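Arylesterase (Agrobacterium tumefaciens, PDB 3DCI) probably hydrolyses ester bonds, as a zinc-binding arylesterase of the SGNH (GDSL-like) hydrolase family. Local coordinates at residues Asp53-Glu58 with Ala224-Ile229; Ile107-Asn112 with Arg130-Ile135; Lys149-Ala154 with Arg220-Pro225. All coordinates share one frame; numbering follows the deposited sequence.

Contact 1 of 3, residues Asp53-Glu58 with Ala224-Ile229; sequences DVLEAE and APVRDI. With ZN (zinc ion), chain D.
Leu55 and Val226 extend toward each other from two helices and meet tip to tip, with Leu55 CD2 lying 4.1 Å from Val226 CG2. Their backbones stay well apart, the CA atoms of Leu55 and Val226 being 8.8 Å from each other, so the methyl groups do the bridging. Val226 starts off facing helix 51-59, whereas Leu55 leaves its own helix obliquely and only its end closes the gap. With CG1 turned anti to its backbone N (chi1 172°), Val226 is left with CG2 as the branch that reaches Leu55. The pair is buried.

Beside this apolar pair the chemistry turns polar. Arg227, extended from CG to NE, reaches across to helix 51-59 and brings NH2 within 3.3 Å of the backbone O of Glu58. The oxygen sits at the guanidinium edge, near its plane, but the N-H...O angle of 133° makes this a weak hydrogen bond. The Glu58 carboxylate does not form a salt bridge with the Arg227 guanidinium: OE1 is 5.4 Å from NH2 of Arg227, which permits at most a modest electrostatic attraction.

Asp228, the next residue, binds the zinc ion through OD2 at 2.1 Å, while OD1 stays 3.0 Å from the metal; His192 is another ligand. The two helical segments are steeply inclined to each other. Leu55 and Val226 both touch Ile106 of strand 104-108, which places their helices on one face of the parallel sheet, as in the three-layer alpha/beta/alpha fold of SGNH hydrolases.

Contact 2 of 3, residues Ile107-Asn112 with Arg130-Ile135; sequences IMLGTN and RRLAQI. With ACY (acetic acid), chain M.
Apolar contact between Leu132 of helix 122-138 and the pair Ile107 and Leu109 joins the two segments. Ile107 meets Leu132 obliquely, its CD1 lying 3.9 Å from Leu132 CB, near the root of that side chain. The other branch of Ile107, CG2, approaches Leu132 CD1 at 4.1 Å. Leu109 comes at about a right angle to Leu132, and its CD1 is 3.8 Å from the same Leu132 CD1. One methyl group of the helix is therefore shared by Ile107 in the strand and Leu109 in the loop that follows. The torsion of Leu132 (chi1 -60°) sets CG anti to the carbonyl carbon, and CD1 reaches both partners from there. All three residues are buried.

Polar interactions lie away from this apolar cluster. On the helix, Arg131 NH1 donates to Gln134 OE1 over 3.2 Å at 161°, and the oxygen lies in the guanidinium plane; Ile135 CG1 rests over one face of that group, offset toward its rim. At the far end of the other segment, Asn112 ND2 donates to O of an acetate, probably from the crystallisation liquor, at 3.0 Å in an almost straight bond (178°). Ser32 N and Gly72 N also bond to it, and with Asn112 ND2 they probably form the oxyanion hole; so does His209 NE2, probably of a Ser-His-Asp triad.

Strand 104-108 is joined to strand 149-154 by backbone bonds from Ile107 to Leu151 and Val153, and Met108 pairs with Phe29. Leu132 also touches Ala89 and Leu92 of helix 88-99, while Ala133 leans on Leu189 of helix 178-189.

Contact 3 of 3, residues Lys149-Ala154 with Arg220-Pro225; sequences KLLIVA and RALAAP
The strand 149-154 packs against a kinked part of helix 212-229, with CA separations of 8.6 Å for Leu151 and Pro225 and 9.3 Å for Val153 and Leu222, and the kink falls where the N atoms of Ala224 and Pro225 make no bond to the preceding turn. Leu151 and Val153, alternate residues of the strand, present their side chains to the helix, and Leu222 reaches from the helix to meet both. The end of Leu222 does the touching: its CD2 is 4.1 Å from Leu151 CD2 and 4.2 Å from Val153 CG2, so one methyl group faces two strand residues. Leu151 and Leu222 approach at a slant, contacting through one methyl of each. Leu222 holds CG anti to the carbonyl carbon (chi1 -72°), which brings its CD2 to that of Leu151. Pro225 also faces the strand, but more loosely, Pro225 CB staying 4.6 Å from Leu151 CD2.

Around this meeting point, Leu222 also rests on Trp51 and on Phe194 of strand 192-195, and Val153 touches Ile106 and Met108 of strand 104-108. Leu151 packs on His192, a zinc ligand, and its side chain lies about 8 Å from the metal.

The contact is made of aliphatic carbon alone, between buried residues at van der Waals separation. Its cohesion therefore probably comes mainly from the exclusion of water and from dispersion, and Leu151 carries this apolar packing up to the zinc-binding His192.

In the fold
Contacts 1 and 3 share helix 212-229, including Ala224 and Pro225, and touch directly: Leu55 CD1 lies 3.4 Å from Ala223 N. Contact 3 sets that helix on the sheet and is wholly buried and apolar; contact 1 sets it against helix 51-59, partly at the surface, and adds a weak arginine bond, with Asp228 next along the helix binding zinc. Contact 2, also buried, joins helix 122-138 to the sheet, its centre about 20 Å from that of contact 1. Contacts 2 and 3 lie on neighbouring, backbone-bonded strands but use opposite faces of the sheet: Ile107 points toward helix 122-138, Leu151 and Val153 toward helix 212-229. Only contact 2 continues to the acetate pocket.

Contact 1 of 3, residues Asp53-Glu58 with Ala224-Ile229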
loop_
_atom_site.group_PDB
_atom_site.type_symbol
_atom_site.label_atom_id
_atom_site.label_comp_id
_atom_site.label_asym_id
_atom_site.label_seq_id
_atom_site.Cartn_x
_atom_site.Cartn_y
_atom_site.Cartn_z
ATOM N N ASP A 53 -5.744 -27.499 -16.623
ATOM C CA ASP A 53 -5.891 -28.026 -17.995
ATOM C C ASP A 53 -6.416 -29.456 -18.041
ATOM O O ASP A 53 -7.213 -29.814 -18.928
ATOM C CB ASP A 53 -4.550 -28.021 -18.737
ATOM C CG ASP A 53 -4.707 -28.294 -20.238
ATOM O OD1 ASP A 53 -5.081 -27.330 -20.956
ATOM O OD2 ASP A 53 -4.477 -29.461 -20.710
ATOM N N VAL A 54 -5.917 -30.296 -17.139
ATOM C CA VAL A 54 -6.408 -31.674 -16.998
ATOM C C VAL A 54 -7.885 -31.676 -16.628
ATOM O O VAL A 54 -8.680 -32.328 -17.279
ATOM C CB VAL A 54 -5.603 -32.477 -15.941
ATOM C CG1 VAL A 54 -6.231 -33.852 -15.666
ATOM C CG2 VAL A 54 -4.154 -32.657 -16.392
ATOM N N LEU A 55 -8.259 -30.911 -15.605
ATOM C CA LEU A 55 -9.663 -30.802 -15.202
ATOM C C LEU A 55 -10.556 -30.398 -16.388
ATOM O O LEU A 55 -11.609 -31.007 -16.612
ATOM C CB LEU A 55 -9.816 -29.800 -14.024
ATOM C CG LEU A 55 -11.251 -29.539 -13.566
ATOM C CD1 LEU A 55 -11.888 -30.840 -13.031
ATOM C CD2 LEU A 55 -11.284 -28.410 -12.526
ATOM N N GLU A 56 -10.135 -29.388 -17.148
ATOM C CA GLU A 56 -10.893 -28.947 -18.317
ATOM C C GLU A 56 -11.045 -30.041 -19.366
ATOM O O GLU A 56 -12.134 -30.262 -19.888
ATOM C CB GLU A 56 -10.235 -27.722 -18.965
ATOM C CG GLU A 56 -11.033 -27.127 -20.141
ATOM C CD GLU A 56 -10.364 -25.881 -20.707
ATOM O OE1 GLU A 56 -9.575 -26.040 -21.661
ATOM O OE2 GLU A 56 -10.583 -24.762 -20.182
ATOM N N ALA A 57 -9.949 -30.707 -19.696
ATOM C CA ALA A 57 -9.987 -31.842 -20.639
ATOM C C ALA A 57 -10.923 -32.960 -20.144
ATOM O O ALA A 57 -11.672 -33.535 -20.919
ATOM C CB ALA A 57 -8.580 -32.390 -20.862
ATOM N N GLU A 58 -10.895 -33.236 -18.844
ATOM C CA GLU A 58 -11.772 -34.242 -18.249
ATOM C C GLU A 58 -13.237 -33.883 -18.359
ATOM O O GLU A 58 -14.068 -34.754 -18.567
ATOM C CB GLU A 58 -11.465 -34.436 -16.771
ATOM C CG GLU A 58 -10.065 -34.909 -16.466
ATOM C CD GLU A 58 -9.726 -36.216 -17.078
ATOM O OE1 GLU A 58 -10.631 -37.082 -17.140
ATOM O OE2 GLU A 58 -8.550 -36.370 -17.508
ATOM N N ALA A 224 -14.885 -35.136 -10.709
ATOM C CA ALA A 224 -16.096 -35.679 -10.067
ATOM C C ALA A 224 -16.851 -34.676 -9.214
ATOM O O ALA A 224 -18.036 -34.432 -9.463
ATOM C CB ALA A 224 -15.788 -36.959 -9.268
ATOM N N PRO A 225 -16.186 -34.083 -8.198
ATOM C CA PRO A 225 -16.885 -33.059 -7.459
ATOM C C PRO A 225 -17.326 -31.898 -8.355
ATOM O O PRO A 225 -18.414 -31.375 -8.165
ATOM C CB PRO A 225 -15.861 -32.610 -6.409
ATOM C CG PRO A 225 -14.547 -33.066 -6.921
ATOM C CD PRO A 225 -14.827 -34.307 -7.673
ATOM N N VAL A 226 -16.504 -31.515 -9.330
ATOM C CA VAL A 226 -16.828 -30.363 -10.187
ATOM C C VAL A 226 -18.118 -30.648 -10.984
ATOM O O VAL A 226 -18.972 -29.772 -11.096
ATOM C CB VAL A 226 -15.640 -29.911 -11.040
ATOM C CG1 VAL A 226 -16.068 -28.870 -12.048
ATOM C CG2 VAL A 226 -14.522 -29.321 -10.132
ATOM N N ARG A 227 -18.304 -31.887 -11.449
ATOM C CA ARG A 227 -19.614 -32.323 -11.986
ATOM C C ARG A 227 -20.781 -32.292 -10.980
ATOM O O ARG A 227 -21.885 -31.857 -11.331
ATOM C CB ARG A 227 -19.513 -33.732 -12.591
ATOM C CG ARG A 227 -18.663 -33.821 -13.842
ATOM C CD ARG A 227 -19.008 -35.025 -14.757
ATOM N NE ARG A 227 -17.864 -35.318 -15.629
ATOM C CZ ARG A 227 -16.822 -36.083 -15.289
ATOM N NH1 ARG A 227 -16.754 -36.677 -14.098
ATOM N NH2 ARG A 227 -15.836 -36.262 -16.154
ATOM N N ASP A 228 -20.585 -32.782 -9.749
ATOM C CA ASP A 228 -21.655 -32.713 -8.726
ATOM C C ASP A 228 -22.040 -31.249 -8.505
ATOM O O ASP A 228 -23.217 -30.951 -8.318
ATOM C CB ASP A 228 -21.269 -33.378 -7.358
ATOM C CG ASP A 228 -22.208 -32.930 -6.140
ATOM O OD1 ASP A 228 -23.078 -33.675 -5.703
ATOM O OD2 ASP A 228 -22.055 -31.817 -5.602
ATOM N N ILE A 229 -21.051 -30.359 -8.510
ATOM C CA ILE A 229 -21.286 -28.952 -8.173
ATOM C C ILE A 229 -21.975 -28.208 -9.324
ATOM O O ILE A 229 -22.970 -27.516 -9.095
ATOM C CB ILE A 229 -19.968 -28.229 -7.788
ATOM C CG1 ILE A 229 -19.383 -28.843 -6.517
ATOM C CG2 ILE A 229 -20.191 -26.693 -7.633
ATOM C CD1 ILE A 229 -17.885 -28.443 -6.237
HETATM ZN ZN ZN D . -22.076 -31.823 -3.500
#

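Contact 2 of 3, residues Ile107-Asn112 with Arg130-Ile135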
loop_
_atom_site.group_PDB
_atom_site.type_symbol
_atom_site.label_atom_id
_atom_site.label_comp_id
_atom_site.label_asym_id
_atom_site.label_seq_id
_atom_site.Cartn_x
_atom_site.Cartn_y
_atom_site.Cartn_z
ATOM N N ILE A 107 -10.361 -22.990 -5.154
ATOM C CA ILE A 107 -9.172 -22.382 -4.544
ATOM C C ILE A 107 -8.361 -23.467 -3.860
ATOM O O ILE A 107 -8.880 -24.137 -2.976
ATOM C CB ILE A 107 -9.520 -21.317 -3.489
ATOM C CG1 ILE A 107 -10.459 -20.268 -4.073
ATOM C CG2 ILE A 107 -8.210 -20.688 -2.894
ATOM C CD1 ILE A 107 -10.882 -19.192 -3.074
HETATM N N MSE A 108 -7.113 -23.644 -4.301
HETATM C CA MSE A 108 -6.138 -24.480 -3.619
HETATM C C MSE A 108 -4.967 -23.626 -3.114
HETATM O O MSE A 108 -4.088 -23.250 -3.880
HETATM C CB MSE A 108 -5.629 -25.609 -4.504
HETATM C CG MSE A 108 -4.799 -26.646 -3.712
HETATM SE SE MSE A 108 -4.444 -28.297 -4.721
HETATM C CE MSE A 108 -3.019 -27.671 -5.835
ATOM N N LEU A 109 -4.986 -23.337 -1.815
ATOM C CA LEU A 109 -3.985 -22.486 -1.171
ATOM C C LEU A 109 -3.800 -22.940 0.258
ATOM O O LEU A 109 -4.654 -23.667 0.816
ATOM C CB LEU A 109 -4.403 -21.013 -1.173
ATOM C CG LEU A 109 -4.389 -20.268 -2.505
ATOM C CD1 LEU A 109 -5.102 -18.914 -2.397
ATOM C CD2 LEU A 109 -2.973 -20.103 -3.094
ATOM N N GLY A 110 -2.688 -22.516 0.843
ATOM C CA GLY A 110 -2.369 -22.823 2.252
ATOM C C GLY A 110 -0.920 -23.215 2.470
ATOM O O GLY A 110 -0.370 -23.013 3.567
ATOM N N THR A 111 -0.317 -23.819 1.440
ATOM C CA THR A 111 1.084 -24.250 1.481
ATOM C C THR A 111 2.060 -23.119 1.820
ATOM O O THR A 111 3.043 -23.340 2.501
ATOM C CB THR A 111 1.462 -24.906 0.125
ATOM O OG1 THR A 111 0.564 -26.010 -0.128
ATOM C CG2 THR A 111 2.912 -25.391 0.123
ATOM N N ASN A 112 1.801 -21.920 1.322
ATOM C CA ASN A 112 2.637 -20.756 1.636
ATOM C C ASN A 112 2.251 -20.047 2.922
ATOM O O ASN A 112 3.089 -19.405 3.530
ATOM C CB ASN A 112 2.641 -19.789 0.471
ATOM C CG ASN A 112 3.243 -20.407 -0.743
ATOM O OD1 ASN A 112 4.277 -21.065 -0.660
ATOM N ND2 ASN A 112 2.583 -20.267 -1.857
ATOM N N ARG A 130 -11.256 -18.395 4.864
ATOM C CA ARG A 130 -12.543 -17.832 5.210
ATOM C C ARG A 130 -12.682 -16.447 4.554
ATOM O O ARG A 130 -13.729 -16.129 3.985
ATOM C CB ARG A 130 -12.716 -17.725 6.730
ATOM C CG ARG A 130 -14.010 -17.068 7.154
ATOM C CD ARG A 130 -14.046 -16.776 8.648
ATOM N NE ARG A 130 -13.980 -18.011 9.429
ATOM C CZ ARG A 130 -15.037 -18.765 9.734
ATOM N NH1 ARG A 130 -16.261 -18.409 9.365
ATOM N NH2 ARG A 130 -14.868 -19.871 10.440
ATOM N N ARG A 131 -11.613 -15.638 4.598
ATOM C CA ARG A 131 -11.671 -14.324 3.943
ATOM C C ARG A 131 -11.907 -14.463 2.416
ATOM O O ARG A 131 -12.734 -13.774 1.840
ATOM C CB ARG A 131 -10.429 -13.504 4.237
ATOM C CG ARG A 131 -10.411 -12.103 3.620
ATOM C CD ARG A 131 -11.604 -11.254 4.107
ATOM N NE ARG A 131 -11.713 -10.060 3.270
ATOM C CZ ARG A 131 -12.841 -9.387 3.055
ATOM N NH1 ARG A 131 -14.002 -9.779 3.592
ATOM N NH2 ARG A 131 -12.808 -8.302 2.284
ATOM N N LEU A 132 -11.229 -15.397 1.771
ATOM C CA LEU A 132 -11.447 -15.583 0.321
ATOM C C LEU A 132 -12.879 -16.041 -0.016
ATOM O O LEU A 132 -13.496 -15.583 -1.008
ATOM C CB LEU A 132 -10.427 -16.576 -0.224
ATOM C CG LEU A 132 -8.940 -16.209 -0.084
ATOM C CD1 LEU A 132 -8.044 -17.244 -0.744
ATOM C CD2 LEU A 132 -8.666 -14.839 -0.682
ATOM N N ALA A 133 -13.414 -16.941 0.807
ATOM C CA ALA A 133 -14.804 -17.359 0.672
ATOM C C ALA A 133 -15.750 -16.150 0.741
ATOM O O ALA A 133 -16.633 -15.995 -0.098
ATOM C CB ALA A 133 -15.161 -18.419 1.724
ATOM N N GLN A 134 -15.551 -15.276 1.722
ATOM C CA GLN A 134 -16.387 -14.074 1.872
ATOM C C GLN A 134 -16.279 -13.161 0.666
ATOM O O GLN A 134 -17.275 -12.572 0.223
ATOM C CB GLN A 134 -15.975 -13.272 3.093
ATOM C CG GLN A 134 -16.271 -13.941 4.403
ATOM C CD GLN A 134 -15.666 -13.185 5.602
ATOM O OE1 GLN A 134 -14.814 -12.256 5.466
ATOM N NE2 GLN A 134 -16.086 -13.598 6.780
ATOM N N ILE A 135 -15.068 -13.025 0.143
ATOM C CA ILE A 135 -14.857 -12.245 -1.074
ATOM C C ILE A 135 -15.657 -12.801 -2.250
ATOM O O ILE A 135 -16.356 -12.055 -2.941
ATOM C CB ILE A 135 -13.355 -12.166 -1.441
ATOM C CG1 ILE A 135 -12.636 -11.265 -0.423
ATOM C CG2 ILE A 135 -13.170 -11.640 -2.909
ATOM C CD1 ILE A 135 -11.095 -11.162 -0.550
HETATM C C ACY M . 4.310 -22.468 -3.906
HETATM O O ACY M . 3.653 -21.549 -4.395
HETATM O OXT ACY M . 5.550 -22.513 -4.018
HETATM C CH3 ACY M . 3.625 -23.580 -3.132
#

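Contact 3 of 3, residues Lys149-Ala154 with Arg220-Pro225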
loop_
_atom_site.group_PDB
_atom_site.type_symbol
_atom_site.label_atom_id
_atom_site.label_comp_id
_atom_site.label_asym_id
_atom_site.label_seq_id
_atom_site.Cartn_x
_atom_site.Cartn_y
_atom_site.Cartn_z
ATOM N N LYS A 149 -20.386 -20.711 -7.219
ATOM C CA LYS A 149 -20.167 -21.702 -6.190
ATOM C C LYS A 149 -18.678 -21.722 -5.861
ATOM O O LYS A 149 -17.875 -21.158 -6.605
ATOM C CB LYS A 149 -20.646 -23.069 -6.665
ATOM C CG LYS A 149 -22.167 -23.155 -6.725
ATOM C CD LYS A 149 -22.628 -24.306 -7.590
ATOM C CE LYS A 149 -24.156 -24.331 -7.706
ATOM N NZ LYS A 149 -24.802 -24.383 -6.338
ATOM N N LEU A 150 -18.330 -22.351 -4.740
ATOM C CA LEU A 150 -16.950 -22.407 -4.259
ATOM C C LEU A 150 -16.594 -23.837 -3.868
ATOM O O LEU A 150 -17.340 -24.513 -3.166
ATOM C CB LEU A 150 -16.771 -21.482 -3.049
ATOM C CG LEU A 150 -15.402 -21.430 -2.366
ATOM C CD1 LEU A 150 -14.330 -20.903 -3.330
ATOM C CD2 LEU A 150 -15.442 -20.592 -1.081
ATOM N N LEU A 151 -15.425 -24.266 -4.314
ATOM C CA LEU A 151 -14.812 -25.499 -3.908
ATOM C C LEU A 151 -13.463 -25.144 -3.297
ATOM O O LEU A 151 -12.604 -24.577 -3.967
ATOM C CB LEU A 151 -14.661 -26.407 -5.106
ATOM C CG LEU A 151 -13.924 -27.741 -4.943
ATOM C CD1 LEU A 151 -14.548 -28.650 -3.859
ATOM C CD2 LEU A 151 -13.869 -28.450 -6.321
ATOM N N ILE A 152 -13.343 -25.426 -1.995
ATOM C CA ILE A 152 -12.154 -25.200 -1.187
ATOM C C ILE A 152 -11.358 -26.496 -1.274
ATOM O O ILE A 152 -11.888 -27.533 -0.960
ATOM C CB ILE A 152 -12.569 -24.906 0.296
ATOM C CG1 ILE A 152 -13.291 -23.555 0.377
ATOM C CG2 ILE A 152 -11.371 -24.921 1.248
ATOM C CD1 ILE A 152 -14.032 -23.320 1.740
ATOM N N VAL A 153 -10.100 -26.413 -1.737
ATOM C CA VAL A 153 -9.237 -27.553 -1.909
ATOM C C VAL A 153 -8.009 -27.484 -0.983
ATOM O O VAL A 153 -7.232 -26.514 -1.014
ATOM C CB VAL A 153 -8.798 -27.675 -3.354
ATOM C CG1 VAL A 153 -7.890 -28.915 -3.527
ATOM C CG2 VAL A 153 -10.036 -27.791 -4.290
ATOM N N ALA A 154 -7.848 -28.503 -0.142
ATOM C CA ALA A 154 -6.678 -28.572 0.719
ATOM C C ALA A 154 -5.544 -29.129 -0.131
ATOM O O ALA A 154 -5.746 -30.127 -0.819
ATOM C CB ALA A 154 -6.939 -29.468 1.946
ATOM N N ARG A 220 -7.646 -34.830 -12.515
ATOM C CA ARG A 220 -8.546 -35.945 -12.798
ATOM C C ARG A 220 -9.557 -36.163 -11.670
ATOM O O ARG A 220 -10.744 -36.319 -11.939
ATOM C CB ARG A 220 -7.737 -37.203 -13.068
ATOM C CG ARG A 220 -7.298 -37.274 -14.530
ATOM C CD ARG A 220 -6.010 -38.090 -14.850
ATOM N NE ARG A 220 -5.784 -39.358 -14.138
ATOM C CZ ARG A 220 -6.678 -40.330 -13.920
ATOM N NH1 ARG A 220 -6.283 -41.430 -13.286
ATOM N NH2 ARG A 220 -7.948 -40.238 -14.331
ATOM N N ALA A 221 -9.067 -36.126 -10.425
ATOM C CA ALA A 221 -9.877 -36.356 -9.219
ATOM C C ALA A 221 -10.910 -35.240 -8.994
ATOM O O ALA A 221 -12.006 -35.494 -8.489
ATOM C CB ALA A 221 -8.964 -36.484 -7.976
ATOM N N LEU A 222 -10.570 -34.018 -9.378
ATOM C CA LEU A 222 -11.505 -32.881 -9.228
ATOM C C LEU A 222 -12.692 -32.889 -10.193
ATOM O O LEU A 222 -13.694 -32.228 -9.938
ATOM C CB LEU A 222 -10.768 -31.534 -9.342
ATOM C CG LEU A 222 -9.872 -31.179 -8.146
ATOM C CD1 LEU A 222 -9.126 -29.885 -8.406
ATOM C CD2 LEU A 222 -10.702 -31.047 -6.862
ATOM N N ALA A 223 -12.598 -33.651 -11.273
ATOM C CA ALA A 223 -13.649 -33.700 -12.269
ATOM C C ALA A 223 -14.959 -34.157 -11.623
ATOM O O ALA A 223 -16.016 -33.566 -11.901
ATOM C CB ALA A 223 -13.249 -34.600 -13.434
ATOM N N ALA A 224 -14.885 -35.136 -10.709
ATOM C CA ALA A 224 -16.096 -35.679 -10.067
ATOM C C ALA A 224 -16.851 -34.676 -9.214
ATOM O O ALA A 224 -18.036 -34.432 -9.463
ATOM C CB ALA A 224 -15.788 -36.959 -9.268
ATOM N N PRO A 225 -16.186 -34.083 -8.198
ATOM C CA PRO A 225 -16.885 -33.059 -7.459
ATOM C C PRO A 225 -17.326 -31.898 -8.355
ATOM O O PRO A 225 -18.414 -31.375 -8.165
ATOM C CB PRO A 225 -15.861 -32.610 -6.409
ATOM C CG PRO A 225 -14.547 -33.066 -6.921
ATOM C CD PRO A 225 -14.827 -34.307 -7.673
#